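Local coordinates for protein similar to hydroxylamine oxidoreductase (Kuenenia stuttgartiensis, PDB 6H5L) that probably acts as a multi-heme c oxidoreductase of the hydroxylamine oxidoreductase type, passing electrons through a reducing complex of an anammox bacterium, at residues Pro434-Phe446 and Ile456-Lys468. Residues are numbered along the deposited sequence; the frame is centred on the assembly and turned at random.
Sequences PVVGPILGVYGMF and IENMYNRLWFWYK. With HEC (heme c), chain F.
Val442 wedges between Trp464 and Phe465 where the loop Pro434-Phe446, which ends in a weakly bonded helical turn, packs on helix 455-476, beside a heme c of this multiheme cytochrome. Its CG2, opposite the backbone N across CA-CB, lies over the Phe465 ring face, 3.8 Å from the centroid, while Val442 CB touches CH2 and CZ2 of the Trp464 six-membered ring. One face of that indole carries a second CH-pi contact, from Pro438 CA. Met445 is a knob among Asn461, Arg462, Phe465 and Trp466; bent at chi2 (87°), it runs SD past Asn461 CB and brings CE over the five-membered ring of Trp466, 3.4 Å from its centroid. Met493 of the second subunit packs on Met445 and Trp466. Beyond Phe465, Phe446 CE2 meets heme atom C2B at 3.5 Å.

Toward the polar edge, three side chains of the helix are linked in a row of hydrogen bonds: Trp464 NE1 donates in the carbonyl plane to a lone pair of Asn461 OD1, and Asn461 ND2 donates to Asn458 OD1 at 3.0 Å. Asn458 ND2 reaches Gly444 O at 3.1 Å from above the carbonyl plane, 63° out of it. A leucine in place of Asn458 would probably leave both Gly444 O and Asn461 ND2 without these mates. Water 2 bridges the loop and the helix, accepting from Gly437 N and donating to Asn461 OD1 at 2.6 Å.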
loop_
_atom_site.group_PDB
_atom_site.type_symbol
_atom_site.label_atom_id
_atom_site.label_comp_id
_atom_site.label_asym_id
_atom_site.label_seq_id
_atom_site.Cartn_x
_atom_site.Cartn_y
_atom_site.Cartn_z
ATOM N N PRO A 434 6.021 -70.104 -28.833
ATOM C CA PRO A 434 6.122 -68.644 -28.801
ATOM C C PRO A 434 4.763 -67.977 -28.658
ATOM O O PRO A 434 3.738 -68.479 -29.123
ATOM C CB PRO A 434 6.756 -68.298 -30.158
ATOM C CG PRO A 434 7.249 -69.598 -30.718
ATOM C CD PRO A 434 6.329 -70.636 -30.170
ATOM N N VAL A 435 4.775 -66.822 -27.997
ATOM C CA VAL A 435 3.600 -65.968 -27.855
ATOM C C VAL A 435 4.009 -64.581 -28.331
ATOM O O VAL A 435 4.860 -63.935 -27.709
ATOM C CB VAL A 435 3.079 -65.925 -26.414
ATOM C CG1 VAL A 435 1.834 -65.064 -26.334
ATOM C CG2 VAL A 435 2.793 -67.333 -25.908
ATOM N N VAL A 436 3.403 -64.120 -29.424
ATOM C CA VAL A 436 3.872 -62.944 -30.146
ATOM C C VAL A 436 2.747 -61.927 -30.271
ATOM O O VAL A 436 1.604 -62.283 -30.579
ATOM C CB VAL A 436 4.407 -63.327 -31.542
ATOM C CG1 VAL A 436 4.805 -62.084 -32.320
ATOM C CG2 VAL A 436 5.576 -64.287 -31.421
ATOM N N GLY A 437 3.066 -60.662 -30.018
ATOM C CA GLY A 437 2.115 -59.564 -30.258
ATOM C C GLY A 437 1.324 -59.030 -29.086
ATOM O O GLY A 437 1.502 -59.493 -27.984
ATOM N N PRO A 438 0.344 -58.144 -29.339
ATOM C CA PRO A 438 -0.420 -57.477 -28.324
ATOM C C PRO A 438 -1.004 -58.276 -27.159
ATOM O O PRO A 438 -1.632 -59.260 -27.279
ATOM C CB PRO A 438 -1.552 -56.774 -29.073
ATOM C CG PRO A 438 -1.371 -57.175 -30.482
ATOM C CD PRO A 438 0.094 -57.490 -30.585
ATOM N N ILE A 439 -0.722 -57.661 -26.034
ATOM C CA ILE A 439 -0.943 -57.933 -24.597
ATOM C C ILE A 439 -0.075 -59.074 -24.096
ATOM O O ILE A 439 0.900 -58.751 -23.480
ATOM C CB ILE A 439 -2.408 -58.065 -24.171
ATOM C CG1 ILE A 439 -3.339 -57.153 -24.967
ATOM C CG2 ILE A 439 -2.489 -57.792 -22.683
ATOM C CD1 ILE A 439 -2.925 -55.720 -24.952
ATOM N N LEU A 440 -0.323 -60.322 -24.493
ATOM C CA LEU A 440 0.423 -61.352 -23.775
ATOM C C LEU A 440 1.785 -61.674 -24.379
ATOM O O LEU A 440 2.545 -62.430 -23.763
ATOM C CB LEU A 440 -0.411 -62.627 -23.664
ATOM C CG LEU A 440 -1.597 -62.475 -22.706
ATOM C CD1 LEU A 440 -2.211 -63.823 -22.362
ATOM C CD2 LEU A 440 -1.181 -61.727 -21.445
ATOM N N GLY A 441 2.126 -61.125 -25.539
ATOM C CA GLY A 441 3.448 -61.346 -26.091
ATOM C C GLY A 441 4.510 -60.382 -25.620
ATOM O O GLY A 441 5.661 -60.473 -26.057
ATOM N N VAL A 442 4.160 -59.455 -24.723
ATOM C CA VAL A 442 5.069 -58.380 -24.333
ATOM C C VAL A 442 6.038 -58.785 -23.234
ATOM O O VAL A 442 6.830 -57.947 -22.786
ATOM C CB VAL A 442 4.239 -57.153 -23.898
ATOM C CG1 VAL A 442 3.753 -57.308 -22.456
ATOM C CG2 VAL A 442 5.013 -55.857 -24.098
ATOM N N TYR A 443 6.011 -60.048 -22.794
ATOM C CA TYR A 443 6.827 -60.455 -21.650
ATOM C C TYR A 443 8.307 -60.167 -21.878
ATOM O O TYR A 443 9.023 -59.798 -20.941
ATOM C CB TYR A 443 6.613 -61.938 -21.353
ATOM C CG TYR A 443 7.105 -62.860 -22.445
ATOM C CD1 TYR A 443 6.300 -63.170 -23.532
ATOM C CD2 TYR A 443 8.373 -63.421 -22.386
ATOM C CE1 TYR A 443 6.745 -64.011 -24.531
ATOM C CE2 TYR A 443 8.827 -64.262 -23.380
ATOM C CZ TYR A 443 8.010 -64.555 -24.452
ATOM O OH TYR A 443 8.458 -65.394 -25.446
ATOM N N GLY A 444 8.781 -60.329 -23.116
ATOM C CA GLY A 444 10.178 -60.072 -23.422
ATOM C C GLY A 444 10.597 -58.632 -23.212
ATOM O O GLY A 444 11.792 -58.359 -23.050
ATOM N N MET A 445 9.637 -57.705 -23.217
ATOM C CA MET A 445 9.926 -56.320 -22.865
ATOM C C MET A 445 10.434 -56.204 -21.434
ATOM O O MET A 445 11.211 -55.296 -21.119
ATOM C CB MET A 445 8.663 -55.474 -23.035
ATOM C CG MET A 445 8.876 -54.090 -23.598
ATOM S SD MET A 445 8.871 -54.102 -25.398
ATOM C CE MET A 445 9.116 -52.363 -25.731
ATOM N N PHE A 446 10.013 -57.120 -20.561
ATOM C CA PHE A 446 10.222 -57.019 -19.123
ATOM C C PHE A 446 11.308 -57.954 -18.609
ATOM O O PHE A 446 12.071 -57.575 -17.715
ATOM C CB PHE A 446 8.913 -57.321 -18.378
ATOM C CG PHE A 446 7.767 -56.405 -18.739
ATOM C CD1 PHE A 446 7.140 -56.499 -19.972
ATOM C CD2 PHE A 446 7.298 -55.473 -17.830
ATOM C CE1 PHE A 446 6.090 -55.662 -20.299
ATOM C CE2 PHE A 446 6.248 -54.635 -18.150
ATOM C CZ PHE A 446 5.642 -54.733 -19.386
ATOM N N ILE A 456 14.483 -60.836 -32.760
ATOM C CA ILE A 456 13.476 -60.226 -33.623
ATOM C C ILE A 456 12.147 -60.063 -32.890
ATOM O O ILE A 456 11.345 -59.185 -33.232
ATOM C CB ILE A 456 13.323 -61.047 -34.919
ATOM C CG1 ILE A 456 12.652 -60.203 -36.004
ATOM C CG2 ILE A 456 12.546 -62.335 -34.668
ATOM C CD1 ILE A 456 12.694 -60.832 -37.377
ATOM N N GLU A 457 11.883 -60.900 -31.881
ATOM C CA GLU A 457 10.642 -60.770 -31.120
ATOM C C GLU A 457 10.617 -59.479 -30.309
ATOM O O GLU A 457 9.570 -58.828 -30.196
ATOM C CB GLU A 457 10.458 -61.986 -30.211
ATOM C CG GLU A 457 9.932 -63.216 -30.927
ATOM C CD GLU A 457 9.968 -64.450 -30.053
ATOM O OE1 GLU A 457 11.082 -64.898 -29.705
ATOM O OE2 GLU A 457 8.885 -64.966 -29.703
ATOM N N ASN A 458 11.760 -59.087 -29.745
ATOM C CA ASN A 458 11.836 -57.836 -29.004
ATOM C C ASN A 458 11.954 -56.622 -29.914
ATOM O O ASN A 458 11.589 -55.519 -29.498
ATOM C CB ASN A 458 13.016 -57.870 -28.036
ATOM C CG ASN A 458 12.598 -58.251 -26.626
ATOM O OD1 ASN A 458 11.475 -58.704 -26.404
ATOM N ND2 ASN A 458 13.498 -58.066 -25.666
ATOM N N MET A 459 12.453 -56.794 -31.138
ATOM C CA MET A 459 12.355 -55.718 -32.118
ATOM C C MET A 459 10.898 -55.367 -32.375
ATOM O O MET A 459 10.513 -54.193 -32.331
ATOM C CB MET A 459 13.036 -56.119 -33.427
ATOM C CG MET A 459 14.519 -56.398 -33.329
ATOM S SD MET A 459 15.192 -57.032 -34.881
ATOM C CE MET A 459 16.879 -57.389 -34.396
ATOM N N TYR A 460 10.074 -56.380 -32.652
ATOM C CA TYR A 460 8.649 -56.142 -32.846
ATOM C C TYR A 460 8.000 -55.615 -31.573
ATOM O O TYR A 460 7.131 -54.737 -31.629
ATOM C CB TYR A 460 7.957 -57.423 -33.311
ATOM C CG TYR A 460 6.453 -57.304 -33.370
ATOM C CD1 TYR A 460 5.846 -56.295 -34.105
ATOM C CD2 TYR A 460 5.638 -58.203 -32.695
ATOM C CE1 TYR A 460 4.471 -56.180 -34.160
ATOM C CE2 TYR A 460 4.262 -58.097 -32.747
ATOM C CZ TYR A 460 3.683 -57.083 -33.481
ATOM O OH TYR A 460 2.313 -56.972 -33.537
ATOM N N ASN A 461 8.408 -56.142 -30.416
ATOM C CA ASN A 461 7.872 -55.658 -29.148
ATOM C C ASN A 461 8.110 -54.161 -28.987
ATOM O O ASN A 461 7.213 -53.418 -28.576
ATOM C CB ASN A 461 8.492 -56.431 -27.985
ATOM C CG ASN A 461 7.861 -57.793 -27.787
ATOM O OD1 ASN A 461 6.738 -58.039 -28.227
ATOM N ND2 ASN A 461 8.577 -58.686 -27.113
ATOM N N ARG A 462 9.319 -53.698 -29.309
ATOM C CA ARG A 462 9.590 -52.265 -29.249
ATOM C C ARG A 462 8.787 -51.497 -30.291
ATOM O O ARG A 462 8.499 -50.310 -30.097
ATOM C CB ARG A 462 11.084 -52.001 -29.421
ATOM C CG ARG A 462 11.919 -52.323 -28.187
ATOM C CD ARG A 462 13.376 -51.932 -28.379
ATOM N NE ARG A 462 14.026 -52.739 -29.404
ATOM C CZ ARG A 462 14.591 -53.920 -29.175
ATOM N NH1 ARG A 462 14.584 -54.432 -27.951
ATOM N NH2 ARG A 462 15.163 -54.589 -30.167
ATOM N N LEU A 463 8.417 -52.150 -31.394
ATOM C CA LEU A 463 7.619 -51.477 -32.414
ATOM C C LEU A 463 6.218 -51.168 -31.900
ATOM O O LEU A 463 5.746 -50.029 -32.007
ATOM C CB LEU A 463 7.560 -52.334 -33.683
ATOM C CG LEU A 463 7.049 -51.707 -34.985
ATOM C CD1 LEU A 463 7.601 -52.460 -36.183
ATOM C CD2 LEU A 463 5.528 -51.682 -35.049
ATOM N N TRP A 464 5.535 -52.165 -31.335
ATOM C CA TRP A 464 4.137 -51.992 -30.965
ATOM C C TRP A 464 3.931 -51.554 -29.520
ATOM O O TRP A 464 2.857 -51.034 -29.198
ATOM C CB TRP A 464 3.349 -53.284 -31.227
ATOM C CG TRP A 464 3.660 -54.422 -30.297
ATOM C CD1 TRP A 464 4.564 -55.424 -30.499
ATOM C CD2 TRP A 464 3.046 -54.689 -29.031
ATOM N NE1 TRP A 464 4.562 -56.288 -29.431
ATOM C CE2 TRP A 464 3.637 -55.859 -28.517
ATOM C CE3 TRP A 464 2.057 -54.047 -28.278
ATOM C CZ2 TRP A 464 3.277 -56.398 -27.285
ATOM C CZ3 TRP A 464 1.698 -54.586 -27.056
ATOM C CH2 TRP A 464 2.304 -55.751 -26.573
ATOM N N PHE A 465 4.922 -51.734 -28.642
ATOM C CA PHE A 465 4.766 -51.350 -27.247
ATOM C C PHE A 465 5.549 -50.102 -26.861
ATOM O O PHE A 465 5.287 -49.539 -25.793
ATOM C CB PHE A 465 5.171 -52.509 -26.321
ATOM C CG PHE A 465 4.686 -52.351 -24.906
ATOM C CD1 PHE A 465 3.357 -52.577 -24.588
ATOM C CD2 PHE A 465 5.557 -51.976 -23.897
ATOM C CE1 PHE A 465 2.904 -52.431 -23.290
ATOM C CE2 PHE A 465 5.110 -51.828 -22.595
ATOM C CZ PHE A 465 3.782 -52.057 -22.292
ATOM N N TRP A 466 6.501 -49.657 -27.680
ATOM C CA TRP A 466 7.228 -48.423 -27.409
ATOM C C TRP A 466 6.936 -47.349 -28.447
ATOM O O TRP A 466 6.430 -46.277 -28.110
ATOM C CB TRP A 466 8.739 -48.691 -27.360
ATOM C CG TRP A 466 9.289 -48.941 -25.999
ATOM C CD1 TRP A 466 8.584 -49.164 -24.854
ATOM C CD2 TRP A 466 10.673 -48.987 -25.637
ATOM N NE1 TRP A 466 9.445 -49.356 -23.800
ATOM C CE2 TRP A 466 10.733 -49.252 -24.255
ATOM C CE3 TRP A 466 11.868 -48.833 -26.348
ATOM C CZ2 TRP A 466 11.942 -49.362 -23.568
ATOM C CZ3 TRP A 466 13.067 -48.945 -25.664
ATOM C CH2 TRP A 466 13.095 -49.207 -24.290
ATOM N N TYR A 467 7.212 -47.628 -29.719
ATOM C CA TYR A 467 7.215 -46.567 -30.715
ATOM C C TYR A 467 5.820 -46.293 -31.258
ATOM O O TYR A 467 5.495 -45.141 -31.564
ATOM C CB TYR A 467 8.194 -46.921 -31.830
ATOM C CG TYR A 467 9.596 -47.151 -31.304
ATOM C CD1 TYR A 467 10.178 -46.258 -30.411
ATOM C CD2 TYR A 467 10.326 -48.272 -31.677
ATOM C CE1 TYR A 467 11.454 -46.463 -29.919
ATOM C CE2 TYR A 467 11.602 -48.487 -31.189
ATOM C CZ TYR A 467 12.162 -47.580 -30.310
ATOM O OH TYR A 467 13.429 -47.789 -29.821
ATOM N N LYS A 468 4.984 -47.325 -31.381
ATOM C CA LYS A 468 3.582 -47.084 -31.699
ATOM C C LYS A 468 2.907 -46.277 -30.600
ATOM O O LYS A 468 2.113 -45.373 -30.882
ATOM C CB LYS A 468 2.849 -48.408 -31.924
ATOM C CG LYS A 468 1.332 -48.262 -31.973
ATOM C CD LYS A 468 0.670 -49.394 -32.747
ATOM C CE LYS A 468 0.882 -50.742 -32.078
ATOM N NZ LYS A 468 0.218 -50.831 -30.749
HETATM FE FE HEC F . 2.463 -50.664 -15.876
HETATM C CHA HEC F . 0.049 -50.350 -18.234
HETATM C CHB HEC F . 2.162 -53.975 -15.790
HETATM C CHC HEC F . 5.654 -50.925 -14.435
HETATM C CHD HEC F . 2.545 -47.326 -15.311
HETATM N NA HEC F . 1.296 -51.929 -16.830
HETATM C C1A HEC F . 0.366 -51.625 -17.806
HETATM C C2A HEC F . -0.187 -52.885 -18.279
HETATM C C3A HEC F . 0.398 -53.877 -17.600
HETATM C C4A HEC F . 1.346 -53.299 -16.671
HETATM C CMA HEC F . 0.112 -55.385 -17.774
HETATM C CAA HEC F . -1.267 -53.077 -19.369
HETATM C CBA HEC F . -2.557 -52.374 -18.967
HETATM C CGA HEC F . -3.421 -53.326 -18.186
HETATM O O1A HEC F . -3.844 -52.943 -17.067
HETATM O O2A HEC F . -3.676 -54.461 -18.666
HETATM N NB HEC F . 3.682 -52.180 -15.155
HETATM C C1B HEC F . 3.388 -53.506 -15.368
HETATM C C2B HEC F . 4.572 -54.293 -15.092
HETATM C C3B HEC F . 5.556 -53.439 -14.711
HETATM C C4B HEC F . 4.996 -52.098 -14.749
HETATM C CMB HEC F . 4.560 -55.833 -15.243
HETATM C CAB HEC F . 7.036 -53.668 -14.286
HETATM C CBB HEC F . 7.421 -55.086 -13.801
HETATM N NC HEC F . 3.844 -49.371 -14.984
HETATM C C1C HEC F . 5.119 -49.659 -14.534
HETATM C C2C HEC F . 5.814 -48.404 -14.298
HETATM C C3C HEC F . 4.916 -47.412 -14.435
HETATM C C4C HEC F . 3.686 -48.000 -14.934
HETATM C CMC HEC F . 7.215 -48.294 -13.649
HETATM C CAC HEC F . 5.141 -45.894 -14.217
HETATM C CBC HEC F . 6.216 -45.340 -15.175
HETATM N ND HEC F . 1.450 -49.070 -16.670
HETATM C C1D HEC F . 1.635 -47.756 -16.254
HETATM C C2D HEC F . 0.714 -46.909 -16.979
HETATM C C3D HEC F . -0.076 -47.857 -17.899
HETATM C C4D HEC F . 0.455 -49.175 -17.636
HETATM C CMD HEC F . 0.574 -45.378 -16.828
HETATM C CAD HEC F . -1.197 -47.511 -18.906
HETATM C CBD HEC F . -0.758 -46.398 -19.853
HETATM C CGD HEC F . -1.884 -46.096 -20.803
HETATM O O1D HEC F . -2.857 -46.889 -20.831
HETATM O O2D HEC F . -1.807 -45.072 -21.530
HETATM O O HOH W 1 7.234 -62.421 -28.335
HETATM O O HOH W 2 5.743 -60.032 -29.587
HETATM O O HOH W 3 3.644 -50.330 -17.593
#